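Long-range contacts in B-agarase (Saccharophagus degradans, PDB 4BQ2), which hydrolyses the beta-linkages of agarose as an exo-acting beta-agarase of glycoside hydrolase family 50: residues 685-691 with 741-746; 650-655 with 679-684; 175-180 with 630-634; 266-271 with 644-648; 239-244 with 408-413. All coordinates share one frame; numbering follows the deposited sequence.

Interaction 1: 685-691 with 741-746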
# COMPACT_ATOMS: atom_id res chain seq x y z
N GLN A 685 12.31 11.36 -9.30
CA GLN A 685 12.87 11.75 -10.61
C GLN A 685 12.03 11.19 -11.73
O GLN A 685 11.81 11.86 -12.74
CB GLN A 685 14.33 11.28 -10.82
CG GLN A 685 15.02 11.94 -12.03
CD GLN A 685 15.10 13.45 -11.88
OE1 GLN A 685 15.46 13.94 -10.82
NE2 GLN A 685 14.70 14.19 -12.90
N SER A 686 11.60 9.94 -11.55
CA SER A 686 10.77 9.27 -12.53
C SER A 686 9.41 9.99 -12.71
O SER A 686 8.89 10.11 -13.85
CB SER A 686 10.54 7.82 -12.06
OG SER A 686 10.00 7.04 -13.09
N VAL A 687 8.81 10.43 -11.60
CA VAL A 687 7.58 11.21 -11.68
C VAL A 687 7.81 12.55 -12.37
O VAL A 687 7.05 12.94 -13.28
CB VAL A 687 6.93 11.43 -10.30
CG1 VAL A 687 5.59 12.13 -10.45
CG2 VAL A 687 6.74 10.07 -9.60
N ILE A 688 8.83 13.27 -11.91
CA ILE A 688 9.20 14.56 -12.45
C ILE A 688 9.41 14.47 -13.98
O ILE A 688 8.91 15.32 -14.72
CB ILE A 688 10.43 15.12 -11.72
CG1 ILE A 688 10.05 15.52 -10.29
CG2 ILE A 688 11.02 16.32 -12.43
CD1 ILE A 688 11.25 15.71 -9.38
N ASP A 689 10.09 13.41 -14.42
CA ASP A 689 10.34 13.20 -15.85
C ASP A 689 9.13 12.79 -16.72
O ASP A 689 9.27 12.72 -17.94
CB ASP A 689 11.44 12.13 -16.06
CG ASP A 689 12.81 12.58 -15.56
OD1 ASP A 689 12.97 13.75 -15.21
OD2 ASP A 689 13.72 11.73 -15.49
N ASN A 690 8.02 12.40 -16.10
CA ASN A 690 6.88 11.93 -16.86
C ASN A 690 5.93 13.14 -17.09
O ASN A 690 5.45 13.72 -16.13
CB ASN A 690 6.18 10.77 -16.13
CG ASN A 690 5.07 10.16 -16.95
OD1 ASN A 690 4.20 10.89 -17.43
ND2 ASN A 690 5.10 8.83 -17.17
N PRO A 691 5.71 13.53 -18.36
CA PRO A 691 4.94 14.75 -18.64
C PRO A 691 3.46 14.69 -18.24
O PRO A 691 2.81 15.72 -18.22
CB PRO A 691 5.09 14.93 -20.16
CG PRO A 691 5.45 13.58 -20.68
CD PRO A 691 6.19 12.87 -19.59
N LYS A 741 13.92 21.20 -6.48
CA LYS A 741 14.06 21.16 -7.92
C LYS A 741 12.82 20.76 -8.74
O LYS A 741 12.89 20.73 -9.97
CB LYS A 741 15.25 20.25 -8.29
CG LYS A 741 14.93 18.76 -8.31
CD LYS A 741 16.25 18.00 -8.36
CE LYS A 741 16.10 16.68 -9.08
NZ LYS A 741 17.34 15.86 -8.98
N ILE A 742 11.69 20.45 -8.08
CA ILE A 742 10.50 20.06 -8.81
C ILE A 742 10.13 21.09 -9.91
O ILE A 742 9.73 20.71 -10.99
CB ILE A 742 9.25 19.77 -7.91
CG1 ILE A 742 8.96 20.93 -6.94
CG2 ILE A 742 9.37 18.42 -7.19
CD1 ILE A 742 7.74 20.72 -6.04
N TYR A 743 10.29 22.38 -9.63
CA TYR A 743 9.79 23.38 -10.60
C TYR A 743 10.78 23.69 -11.72
O TYR A 743 10.38 23.77 -12.91
CB TYR A 743 9.36 24.66 -9.88
CG TYR A 743 8.08 24.50 -9.06
CD1 TYR A 743 6.87 24.21 -9.69
CD2 TYR A 743 8.09 24.66 -7.67
CE1 TYR A 743 5.68 24.07 -8.96
CE2 TYR A 743 6.92 24.53 -6.93
CZ TYR A 743 5.72 24.22 -7.58
OH TYR A 743 4.59 24.11 -6.85
N THR A 744 12.05 23.89 -11.35
CA THR A 744 13.12 24.07 -12.33
C THR A 744 13.20 22.89 -13.29
O THR A 744 13.30 23.10 -14.50
CB THR A 744 14.48 24.33 -11.66
OG1 THR A 744 14.72 23.31 -10.69
CG2 THR A 744 14.45 25.65 -10.93
N GLU A 745 13.11 21.66 -12.78
CA GLU A 745 12.98 20.49 -13.66
C GLU A 745 11.80 20.57 -14.63
O GLU A 745 11.98 20.48 -15.83
CB GLU A 745 12.89 19.19 -12.88
CG GLU A 745 14.10 18.88 -12.02
CD GLU A 745 15.24 18.25 -12.78
OE1 GLU A 745 15.08 17.11 -13.26
OE2 GLU A 745 16.30 18.90 -12.88
N ARG A 746 10.58 20.74 -14.11
CA ARG A 746 9.39 20.65 -14.95
C ARG A 746 9.32 21.81 -15.93
O ARG A 746 8.87 21.67 -17.06
CB ARG A 746 8.10 20.73 -14.10
CG ARG A 746 7.87 19.61 -13.10
CD ARG A 746 7.53 18.30 -13.75
NE ARG A 746 6.24 18.28 -14.43
CZ ARG A 746 5.68 17.16 -14.89
NH1 ARG A 746 6.30 16.00 -14.73
NH2 ARG A 746 4.52 17.20 -15.53
O HOH W 1 10.38 17.47 -16.32
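Ile688, near the end of the long helix 673-688, and Arg746, in the short C-terminal helix 742-746, mark the nearest approach of the two backbones, with CA atoms 6.6 Å apart. Arg746 bends at chi2 and chi3 and so brings its guanidinium edge to the carbonyls where the longer helix gives way to loop. Its NH1 donates to Ile688 O at 2.7 Å and, more directly, to Asn690 O at 2.8 Å (N-H...O 163°); in both cases the nitrogen stands above the carbonyl plane. NH2 serves Trp271 O, so this side chain reaches at least three backbone oxygens. Helix 673-688 is the crossover of a beta-alpha-beta unit, running from strand 648-652 to the parallel strand 693-699, and the final helix packs against it. Between polar ends the filling is aliphatic: Ile688 CG2 reaches Glu745 CB at 3.5 Å, and Ile688 CD1 lies 4.0 Å from Ile742 CG2. Farther out, Gln685 NE2 is shared by two carboxylates, Glu745 OE1 at 3.0 Å and Asp689 OD1 at 2.9 Å. The amide and the Glu745 carboxylate stand nearly perpendicular, while Lys741 NZ adds a weak bond to Gln685 OE1.

Interaction 2: 650-655 with 679-684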
# COMPACT_ATOMS: atom_id res chain seq x y z
N ILE A 650 0.23 10.38 -8.63
CA ILE A 650 0.53 9.20 -7.78
C ILE A 650 -0.00 9.44 -6.36
O ILE A 650 0.43 10.38 -5.69
CB ILE A 650 2.05 8.94 -7.70
CG1 ILE A 650 2.61 8.55 -9.09
CG2 ILE A 650 2.38 7.87 -6.63
CD1 ILE A 650 2.09 7.23 -9.68
N GLY A 651 -0.96 8.63 -5.92
CA GLY A 651 -1.60 8.87 -4.60
C GLY A 651 -0.77 8.28 -3.47
O GLY A 651 -0.88 8.73 -2.31
N GLU A 652 0.05 7.28 -3.82
CA GLU A 652 0.87 6.49 -2.86
C GLU A 652 2.10 5.89 -3.53
O GLU A 652 2.01 5.35 -4.63
CB GLU A 652 0.06 5.33 -2.28
CG GLU A 652 -1.19 5.80 -1.56
CD GLU A 652 -2.05 4.68 -1.02
OE1 GLU A 652 -1.61 3.49 -0.97
OE2 GLU A 652 -3.17 5.02 -0.64
N PHE A 653 3.23 6.01 -2.83
CA PHE A 653 4.41 5.16 -3.03
C PHE A 653 5.15 5.17 -1.70
O PHE A 653 4.85 6.00 -0.81
CB PHE A 653 5.34 5.66 -4.16
CG PHE A 653 6.12 6.92 -3.83
CD1 PHE A 653 5.49 8.17 -3.80
CD2 PHE A 653 7.51 6.87 -3.62
CE1 PHE A 653 6.22 9.34 -3.52
CE2 PHE A 653 8.25 8.03 -3.36
CZ PHE A 653 7.60 9.27 -3.30
N HIS A 654 6.10 4.26 -1.56
CA HIS A 654 6.99 4.27 -0.40
C HIS A 654 8.19 3.36 -0.58
O HIS A 654 8.19 2.53 -1.48
CB HIS A 654 6.28 4.04 0.96
CG HIS A 654 5.60 2.69 1.15
ND1 HIS A 654 6.16 1.47 0.79
CD2 HIS A 654 4.43 2.40 1.74
CE1 HIS A 654 5.34 0.49 1.13
NE2 HIS A 654 4.27 1.03 1.69
N ILE A 655 9.22 3.54 0.26
CA ILE A 655 10.35 2.58 0.36
C ILE A 655 10.69 2.48 1.85
O ILE A 655 10.75 3.50 2.54
CB ILE A 655 11.59 3.11 -0.39
CG1 ILE A 655 11.27 3.32 -1.88
CG2 ILE A 655 12.77 2.14 -0.27
CD1 ILE A 655 11.08 4.79 -2.27
N MET A 679 16.58 5.81 -3.01
CA MET A 679 15.47 5.26 -3.77
C MET A 679 14.30 6.26 -3.87
O MET A 679 13.61 6.29 -4.89
CB MET A 679 15.05 3.93 -3.18
CG MET A 679 16.17 2.86 -3.35
SD MET A 679 15.75 1.25 -2.67
CE MET A 679 14.30 0.76 -3.61
N TYR A 680 14.09 7.06 -2.84
CA TYR A 680 13.05 8.11 -2.89
C TYR A 680 13.35 9.09 -4.03
O TYR A 680 12.46 9.46 -4.83
CB TYR A 680 13.00 8.89 -1.58
CG TYR A 680 12.04 10.07 -1.58
CD1 TYR A 680 12.42 11.33 -2.03
CD2 TYR A 680 10.75 9.92 -1.05
CE1 TYR A 680 11.53 12.40 -2.00
CE2 TYR A 680 9.86 10.98 -1.00
CZ TYR A 680 10.25 12.20 -1.49
OH TYR A 680 9.36 13.23 -1.41
N LYS A 681 14.59 9.54 -4.09
CA LYS A 681 15.03 10.45 -5.13
C LYS A 681 14.87 9.88 -6.55
O LYS A 681 14.46 10.59 -7.48
CB LYS A 681 16.46 10.91 -4.85
CG LYS A 681 16.53 11.87 -3.66
CD LYS A 681 17.92 12.46 -3.46
CE LYS A 681 18.95 11.40 -3.09
NZ LYS A 681 20.12 12.12 -2.56
N ASP A 682 15.13 8.58 -6.69
CA ASP A 682 14.95 7.90 -7.98
C ASP A 682 13.50 7.83 -8.38
O ASP A 682 13.15 8.09 -9.54
CB ASP A 682 15.48 6.46 -7.97
CG ASP A 682 17.02 6.36 -7.92
OD1 ASP A 682 17.78 7.33 -8.15
OD2 ASP A 682 17.47 5.25 -7.61
N TYR A 683 12.64 7.45 -7.43
CA TYR A 683 11.23 7.41 -7.70
C TYR A 683 10.71 8.78 -8.14
O TYR A 683 10.02 8.90 -9.16
CB TYR A 683 10.43 6.95 -6.47
CG TYR A 683 8.99 6.63 -6.78
CD1 TYR A 683 8.02 7.67 -6.90
CD2 TYR A 683 8.58 5.32 -6.92
CE1 TYR A 683 6.68 7.36 -7.20
CE2 TYR A 683 7.26 5.02 -7.19
CZ TYR A 683 6.31 6.05 -7.34
OH TYR A 683 4.97 5.74 -7.59
N MET A 684 10.95 9.80 -7.32
CA MET A 684 10.49 11.15 -7.65
C MET A 684 11.06 11.70 -8.97
O MET A 684 10.35 12.41 -9.71
CB MET A 684 10.75 12.11 -6.50
CG MET A 684 9.82 11.90 -5.30
SD MET A 684 8.04 11.95 -5.67
CE MET A 684 7.89 13.64 -6.27
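Phe653 sets CG between its backbone N and carbonyl carbon (chi1 72°), whereas Tyr683 carries CG opposite its own N (chi1 -168°); the two side chains thereby run antiparallel and lay their rings together. The setting is a beta-alpha unit of the barrel-type catalytic domain: the segment leaving strand 648-652 is covered by helix 673-688, which follows it in the chain. The rings form an offset stack, centroids 4.0 Å apart and planes at 4°, with Phe653 CD2 over the middle of the tyrosine ring. Phe653 CB adds a CH-pi contact over the same ring, 3.8 Å from its centroid. Ile650 CG2 meets Tyr683 at the ring edge, near the hydroxyl, which is itself hydrogen-bonded to Ser628 O. Tyr680 completes the aromatic cluster obliquely, its CE2 lying 3.6 Å from Phe653 CZ, and Trp698 meets the phenylalanine edge-to-face. Two residues farther along, Ile655 spreads over the helix, CD1 resting 3.8 Å from Tyr680 N while CG2 touches the bent end of Met679. A Met-aromatic contact finishes the buried group, with Met684 SD 3.6 Å from Phe653 CZ.

Interaction 3: 175-180 with 630-634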
# COMPACT_ATOMS: atom_id res chain seq x y z
N SER A 175 10.02 -3.58 -12.23
CA SER A 175 9.88 -2.15 -12.38
C SER A 175 11.00 -1.33 -11.73
O SER A 175 10.74 -0.36 -11.02
CB SER A 175 8.52 -1.68 -11.84
OG SER A 175 7.48 -2.20 -12.67
N ALA A 176 12.24 -1.74 -11.95
CA ALA A 176 13.40 -1.01 -11.51
C ALA A 176 13.66 0.22 -12.39
O ALA A 176 13.12 0.33 -13.52
CB ALA A 176 14.62 -1.94 -11.50
N MET A 177 14.47 1.15 -11.87
CA MET A 177 14.94 2.30 -12.64
C MET A 177 16.36 2.13 -13.09
O MET A 177 16.87 2.95 -13.85
CB MET A 177 14.84 3.57 -11.82
CG MET A 177 13.42 3.91 -11.36
SD MET A 177 12.37 4.48 -12.73
CE MET A 177 11.40 3.03 -13.03
N HIS A 178 17.00 1.05 -12.64
CA HIS A 178 18.42 0.78 -12.92
C HIS A 178 18.60 -0.70 -13.18
O HIS A 178 17.85 -1.53 -12.63
CB HIS A 178 19.28 1.11 -11.70
CG HIS A 178 19.09 2.49 -11.15
ND1 HIS A 178 19.49 3.61 -11.83
CD2 HIS A 178 18.61 2.91 -9.96
CE1 HIS A 178 19.25 4.68 -11.09
NE2 HIS A 178 18.71 4.29 -9.96
N ASP A 179 19.62 -1.04 -13.95
CA ASP A 179 20.10 -2.42 -14.03
C ASP A 179 20.59 -2.83 -12.65
O ASP A 179 21.27 -2.06 -12.00
CB ASP A 179 21.29 -2.52 -15.01
CG ASP A 179 20.85 -2.36 -16.47
OD1 ASP A 179 19.64 -2.50 -16.75
OD2 ASP A 179 21.73 -2.15 -17.32
N LYS A 180 20.20 -4.03 -12.22
CA LYS A 180 20.58 -4.63 -10.95
C LYS A 180 21.46 -5.88 -11.25
O LYS A 180 21.20 -6.62 -12.20
CB LYS A 180 19.34 -5.06 -10.13
CG LYS A 180 18.35 -3.94 -9.79
CD LYS A 180 19.05 -2.75 -9.16
CE LYS A 180 18.11 -1.56 -8.81
NZ LYS A 180 17.07 -1.97 -7.81
N LYS A 630 6.46 0.86 -6.56
CA LYS A 630 7.50 0.31 -7.42
C LYS A 630 8.70 1.21 -7.16
O LYS A 630 8.61 2.17 -6.37
CB LYS A 630 7.09 0.43 -8.92
CG LYS A 630 5.75 -0.19 -9.29
CD LYS A 630 5.75 -1.72 -9.18
CE LYS A 630 4.33 -2.22 -9.40
NZ LYS A 630 4.03 -3.51 -8.73
N GLU A 631 9.83 0.92 -7.78
CA GLU A 631 11.01 1.79 -7.71
C GLU A 631 10.95 3.07 -8.56
O GLU A 631 11.72 4.02 -8.36
CB GLU A 631 12.28 0.96 -7.99
CG GLU A 631 12.48 -0.04 -6.82
CD GLU A 631 13.69 -0.98 -6.96
OE1 GLU A 631 14.68 -0.62 -7.64
OE2 GLU A 631 13.67 -2.06 -6.32
N GLY A 632 10.01 3.08 -9.49
CA GLY A 632 9.70 4.29 -10.24
C GLY A 632 8.62 3.99 -11.24
O GLY A 632 7.83 3.02 -11.08
N LEU A 633 8.56 4.83 -12.26
CA LEU A 633 7.55 4.75 -13.29
C LEU A 633 8.21 4.30 -14.60
O LEU A 633 8.68 5.14 -15.37
CB LEU A 633 6.84 6.10 -13.45
CG LEU A 633 6.20 6.74 -12.21
CD1 LEU A 633 5.39 7.96 -12.70
CD2 LEU A 633 5.32 5.76 -11.40
N PRO A 634 8.24 2.97 -14.86
CA PRO A 634 8.96 2.48 -16.06
C PRO A 634 8.23 2.89 -17.34
O PRO A 634 6.97 2.94 -17.37
CB PRO A 634 8.91 0.95 -15.91
CG PRO A 634 8.52 0.70 -14.47
CD PRO A 634 7.64 1.87 -14.09
O HOH W 2 15.67 1.09 -9.43
O HOH W 3 15.29 -3.93 -7.41
O HOH W 4 16.05 -1.99 -4.81
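Glu631 is aimed at the loop 175-180 from its first side-chain bond, and can be followed atom by atom. CB rests 3.6 Å from Ser175 O. Beyond it the chain runs extended (chi2 179°), carrying the carboxylate past Ala176 to meet Lys180, which arrives from the opposite direction. At the tip, OE1 uses its syn lone pair to accept from Lys180 NZ at 2.8 Å, forming a salt bridge; a water bound to the same oxygen, 2.7 Å from OE1, links it to the backbone N of Met177. OE2 is joined to the lysine through two further waters, one of them held weakly by NZ. The ammonium also donates to Ser83 O, in the loop just before strand 84-92. Such a hydrated ion pair with several hydrogen bonds would probably keep both groups charged despite their burial. Alongside the ion pair, Met177, bent at chi2 and chi3, lays its CE on the peptide, 3.4 Å from Gly632 C, where the absence of a side chain lets its sulfur come close. Ser175 CB meets Pro634 CG at 3.5 Å and rests on the aliphatic part of Lys630, whose amino group pairs with Asp606. Here a loop between strands 166-174 and 180-191 of the carbohydrate-binding-module-like domain docks on a loop following a barrel strand, an interdomain interface within the catalytic module.

Interaction 4: 266-271 with 644-648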
# COMPACT_ATOMS: atom_id res chain seq x y z
N LYS A 266 -1.73 22.23 -19.24
CA LYS A 266 -0.48 21.82 -19.87
C LYS A 266 0.43 23.05 -20.05
O LYS A 266 0.00 24.10 -20.57
CB LYS A 266 -0.77 21.11 -21.20
CG LYS A 266 0.11 19.91 -21.49
CD LYS A 266 -0.18 19.36 -22.88
CE LYS A 266 -1.56 18.71 -22.95
NZ LYS A 266 -1.96 18.25 -24.31
N ILE A 267 1.66 22.95 -19.57
CA ILE A 267 2.59 24.05 -19.69
C ILE A 267 3.78 23.52 -20.48
O ILE A 267 4.45 22.59 -20.06
CB ILE A 267 3.01 24.62 -18.33
CG1 ILE A 267 1.77 25.09 -17.54
CG2 ILE A 267 4.02 25.74 -18.53
CD1 ILE A 267 2.05 25.54 -16.12
N ASN A 268 3.95 24.11 -21.66
CA ASN A 268 4.87 23.66 -22.70
C ASN A 268 5.06 22.14 -22.76
O ASN A 268 6.14 21.62 -22.54
CB ASN A 268 6.20 24.43 -22.60
CG ASN A 268 6.02 25.93 -22.80
OD1 ASN A 268 6.52 26.73 -22.02
ND2 ASN A 268 5.26 26.31 -23.84
N GLY A 269 3.97 21.44 -23.03
CA GLY A 269 4.04 20.02 -23.30
C GLY A 269 4.04 19.13 -22.05
O GLY A 269 4.10 17.91 -22.18
N LYS A 270 3.96 19.74 -20.87
CA LYS A 270 3.92 18.97 -19.61
C LYS A 270 2.71 19.35 -18.77
O LYS A 270 2.49 20.54 -18.47
CB LYS A 270 5.17 19.24 -18.79
CG LYS A 270 6.44 18.84 -19.51
CD LYS A 270 7.66 19.13 -18.67
CE LYS A 270 8.92 18.72 -19.42
NZ LYS A 270 10.10 19.11 -18.61
N TRP A 271 1.96 18.35 -18.35
CA TRP A 271 0.83 18.61 -17.48
C TRP A 271 1.26 19.13 -16.13
O TRP A 271 2.22 18.62 -15.53
CB TRP A 271 0.01 17.33 -17.29
CG TRP A 271 -0.94 17.09 -18.43
CD1 TRP A 271 -0.83 16.15 -19.42
CD2 TRP A 271 -2.15 17.81 -18.69
NE1 TRP A 271 -1.91 16.24 -20.29
CE2 TRP A 271 -2.72 17.26 -19.86
CE3 TRP A 271 -2.80 18.89 -18.04
CZ2 TRP A 271 -3.95 17.71 -20.38
CZ3 TRP A 271 -3.99 19.36 -18.58
CH2 TRP A 271 -4.57 18.76 -19.73
N LEU A 644 -4.28 8.80 -23.40
CA LEU A 644 -5.30 9.44 -22.58
C LEU A 644 -5.09 10.94 -22.54
O LEU A 644 -6.05 11.70 -22.55
CB LEU A 644 -5.25 8.92 -21.13
CG LEU A 644 -5.47 7.45 -20.90
CD1 LEU A 644 -5.29 7.13 -19.42
CD2 LEU A 644 -6.88 7.09 -21.34
N ASP A 645 -3.82 11.36 -22.50
CA ASP A 645 -3.44 12.77 -22.39
C ASP A 645 -4.17 13.43 -21.21
O ASP A 645 -4.73 14.53 -21.38
CB ASP A 645 -3.75 13.53 -23.69
CG ASP A 645 -3.01 14.87 -23.78
OD1 ASP A 645 -2.00 15.05 -23.03
OD2 ASP A 645 -3.44 15.74 -24.59
N LYS A 646 -4.16 12.79 -20.04
CA LYS A 646 -4.79 13.35 -18.84
C LYS A 646 -3.73 13.65 -17.80
O LYS A 646 -2.82 12.83 -17.57
CB LYS A 646 -5.80 12.39 -18.14
CG LYS A 646 -7.12 12.12 -18.85
CD LYS A 646 -8.11 13.29 -18.82
CE LYS A 646 -8.66 13.57 -17.42
NZ LYS A 646 -9.80 14.54 -17.49
N PRO A 647 -3.90 14.77 -17.10
CA PRO A 647 -3.05 15.00 -15.94
C PRO A 647 -3.32 13.88 -14.94
O PRO A 647 -4.46 13.38 -14.82
CB PRO A 647 -3.52 16.35 -15.42
CG PRO A 647 -4.92 16.50 -15.94
CD PRO A 647 -4.92 15.82 -17.27
N SER A 648 -2.26 13.47 -14.25
CA SER A 648 -2.31 12.25 -13.43
C SER A 648 -1.63 12.53 -12.09
O SER A 648 -0.86 13.46 -11.96
CB SER A 648 -1.60 11.11 -14.18
OG SER A 648 -2.22 10.90 -15.46
O HOH W 5 0.33 16.57 -23.90
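Trp271 is held by the loop 644-648 in two ways, through its ring face and through its indole N-H. Pro647 CD sits over the six-membered ring, 3.5 Å from the centroid and only 5° off the normal, a CH-pi contact. Pro647 CB adds a second touch, 3.7 Å from Trp271 CE3. At the ring edge NE1 donates to Asp645 OD1 at 3.0 Å. The acceptor lies near the indole plane, but the N-H approaches from above the carboxylate plane, the two planes being 62° apart. The other carboxylate oxygen, OD2, offers its syn lone pair to Lys266 NZ at 2.9 Å in a salt bridge, and a water on OD1 also reaches NZ through a weak bond.

The next shell explains how these groups come together. A type I' turn from Ile267 to Lys270 makes strands 263-267 and 270-274 a tight beta hairpin, in which Lys266 and Trp271 face each other as a non-hydrogen-bonded pair. The lysine can therefore fold over the indole, placing CE 3.3 Å above the face opposite the proline. On the other segment, Asp645 leaves helix 641-644 with positive phi and turns its CG away from its backbone N (chi1 -163°), which puts its carboxylate beside the hairpin. Beyond these, Trp271 pairs through its backbone with Pro691, just before strand 693-699, and Pro647 with Val624 at the start of strand 624-627; the hairpin itself forms one edge of the same sheet. With one carboxylate serving both an ammonium and an indole N-H, the two donors probably help hold Asp645 as the anion.

Interaction 5: 239-244 with 408-413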
# COMPACT_ATOMS: atom_id res chain seq x y z
N LYS A 239 9.29 28.83 7.78
CA LYS A 239 9.59 29.48 6.49
C LYS A 239 9.56 28.51 5.28
O LYS A 239 10.27 27.51 5.27
CB LYS A 239 10.94 30.24 6.57
CG LYS A 239 10.91 31.51 7.44
CD LYS A 239 12.30 32.16 7.55
CE LYS A 239 12.53 32.78 8.94
NZ LYS A 239 13.85 33.46 9.12
N PRO A 240 8.74 28.82 4.26
CA PRO A 240 8.64 28.03 3.01
C PRO A 240 9.95 28.16 2.22
O PRO A 240 10.66 29.13 2.40
CB PRO A 240 7.54 28.76 2.22
CG PRO A 240 6.81 29.61 3.23
CD PRO A 240 7.86 30.00 4.22
N MET A 241 10.26 27.18 1.37
CA MET A 241 11.41 27.27 0.46
C MET A 241 11.33 28.54 -0.37
O MET A 241 10.23 29.09 -0.53
CB MET A 241 11.45 26.06 -0.47
CG MET A 241 12.01 24.82 0.21
SD MET A 241 12.40 23.48 -0.94
CE MET A 241 13.36 22.43 0.15
N PRO A 242 12.49 29.02 -0.89
CA PRO A 242 12.43 30.28 -1.63
C PRO A 242 11.62 30.16 -2.91
O PRO A 242 11.53 29.07 -3.51
CB PRO A 242 13.91 30.61 -1.96
CG PRO A 242 14.69 29.38 -1.65
CD PRO A 242 13.89 28.58 -0.65
N SER A 243 11.03 31.26 -3.31
CA SER A 243 10.37 31.33 -4.62
C SER A 243 9.07 30.52 -4.70
O SER A 243 8.59 30.24 -5.79
CB SER A 243 11.32 30.90 -5.73
OG SER A 243 10.71 31.15 -7.00
N ARG A 244 8.51 30.16 -3.55
CA ARG A 244 7.17 29.59 -3.49
C ARG A 244 6.17 30.74 -3.43
O ARG A 244 6.42 31.77 -2.75
CB ARG A 244 7.02 28.68 -2.26
CG ARG A 244 7.87 27.39 -2.28
CD ARG A 244 7.66 26.57 -3.55
NE ARG A 244 8.56 25.40 -3.70
CZ ARG A 244 8.47 24.32 -2.94
NH1 ARG A 244 7.56 24.31 -1.98
NH2 ARG A 244 9.28 23.29 -3.10
N LEU A 408 6.56 22.52 5.32
CA LEU A 408 7.15 23.74 4.72
C LEU A 408 8.68 23.75 4.73
O LEU A 408 9.32 24.11 3.72
CB LEU A 408 6.59 25.01 5.39
CG LEU A 408 5.09 25.21 5.21
CD1 LEU A 408 4.66 26.40 6.05
CD2 LEU A 408 4.76 25.42 3.73
N ASN A 409 9.29 23.35 5.84
CA ASN A 409 10.76 23.25 5.85
C ASN A 409 11.27 22.20 4.86
O ASN A 409 12.29 22.40 4.18
CB ASN A 409 11.29 22.95 7.28
CG ASN A 409 12.82 22.85 7.32
OD1 ASN A 409 13.39 21.76 7.22
ND2 ASN A 409 13.49 24.00 7.39
N TRP A 410 10.52 21.10 4.76
CA TRP A 410 10.96 19.96 3.95
C TRP A 410 10.64 20.18 2.49
O TRP A 410 11.04 19.38 1.63
CB TRP A 410 10.26 18.68 4.44
CG TRP A 410 10.58 18.30 5.87
CD1 TRP A 410 11.56 18.82 6.68
CD2 TRP A 410 9.92 17.29 6.61
NE1 TRP A 410 11.54 18.18 7.90
CE2 TRP A 410 10.53 17.24 7.88
CE3 TRP A 410 8.86 16.41 6.32
CZ2 TRP A 410 10.11 16.36 8.88
CZ3 TRP A 410 8.43 15.53 7.32
CH2 TRP A 410 9.09 15.49 8.57
N GLY A 411 9.91 21.26 2.22
CA GLY A 411 9.66 21.74 0.85
C GLY A 411 8.43 21.15 0.17
O GLY A 411 8.21 21.38 -1.03
N PHE A 412 7.62 20.42 0.92
CA PHE A 412 6.44 19.81 0.35
C PHE A 412 5.42 20.85 0.02
O PHE A 412 5.27 21.82 0.78
CB PHE A 412 5.84 18.81 1.30
CG PHE A 412 6.60 17.52 1.37
CD1 PHE A 412 6.76 16.74 0.23
CD2 PHE A 412 7.16 17.08 2.58
CE1 PHE A 412 7.45 15.52 0.27
CE2 PHE A 412 7.84 15.87 2.62
CZ PHE A 412 8.00 15.10 1.47
N THR A 413 4.72 20.68 -1.09
CA THR A 413 3.81 21.71 -1.53
C THR A 413 2.38 21.42 -1.03
O THR A 413 1.48 22.26 -1.22
CB THR A 413 3.81 21.86 -3.05
OG1 THR A 413 3.45 20.63 -3.64
CG2 THR A 413 5.19 22.30 -3.59
O HOH W 6 11.36 26.19 7.47
O HOH W 7 8.49 25.00 1.42
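Arg244 presents its guanidinium edge to Gly411 and has a neighbour on each face. Thr413 CG2 lies over one face, 3.5 Å from Arg244 NH1; on the opposite face Met241 CB stands 4.2 Å above the plane, over its centre. In the plane itself, both terminal nitrogens grip one oxygen: NH2 donates to Gly411 O at 3.0 Å, in the carbonyl plane on a lone pair, and NH1 donates to it at 3.1 Å from above that plane. This double, end-on hold, with NH2 also bonded to Asn739 O, fixes the rotation of the group.

The type II turn from Met241 to Arg244 is what brings methionine and arginine of one loop to the same spot. Arg244 bends at chi2 (-53°), which brings its planar end to the glycine carbonyl. Met241 instead stays extended beyond CG and runs alongside Gly411, SD 3.7 Å from Gly411 CA; no side chain on the glycine stands in the way of the sulfur and its methyl. Thr413 turns its methyl to the arginine while its hydroxyl is bonded to Phe282 O and Thr284 N in a barrel strand. Met241 N and Leu408 O, 4.0 Å apart, are bridged by a water that accepts from the first at 2.8 Å and donates to the second at 2.6 Å. A second water joins Lys239 O to Asn409 ND2. Gly411, with positive phi and two bonds back into the last turn, ends helix 394-410 in a Schellman motif, and the carbonyl of that glycine is the one Arg244 grips.

In the fold
Interactions 1 and 2 share helix 673-688 in series, their centres about 13 Å apart, one facing the C-terminal helix and the other the end of strand 648-652. Interaction 3 leans on the same helix: Ser686 OG lies 2.8 Å from Leu633 N, and Asp682 OD2 lies 2.8 Å from His178 NE2 across the domain boundary. Interaction 4 joins interaction 1 where Lys270 NZ is hydrogen-bonded to Arg746 O. Interaction 5 reaches interaction 1 by packing of Arg244 and Thr413 against Tyr743. A glycerol, perhaps marking a pocket, is about 3 Å from the side chain of Glu652 in 650-655; interaction 4 is centred about 20 Å from interaction 2.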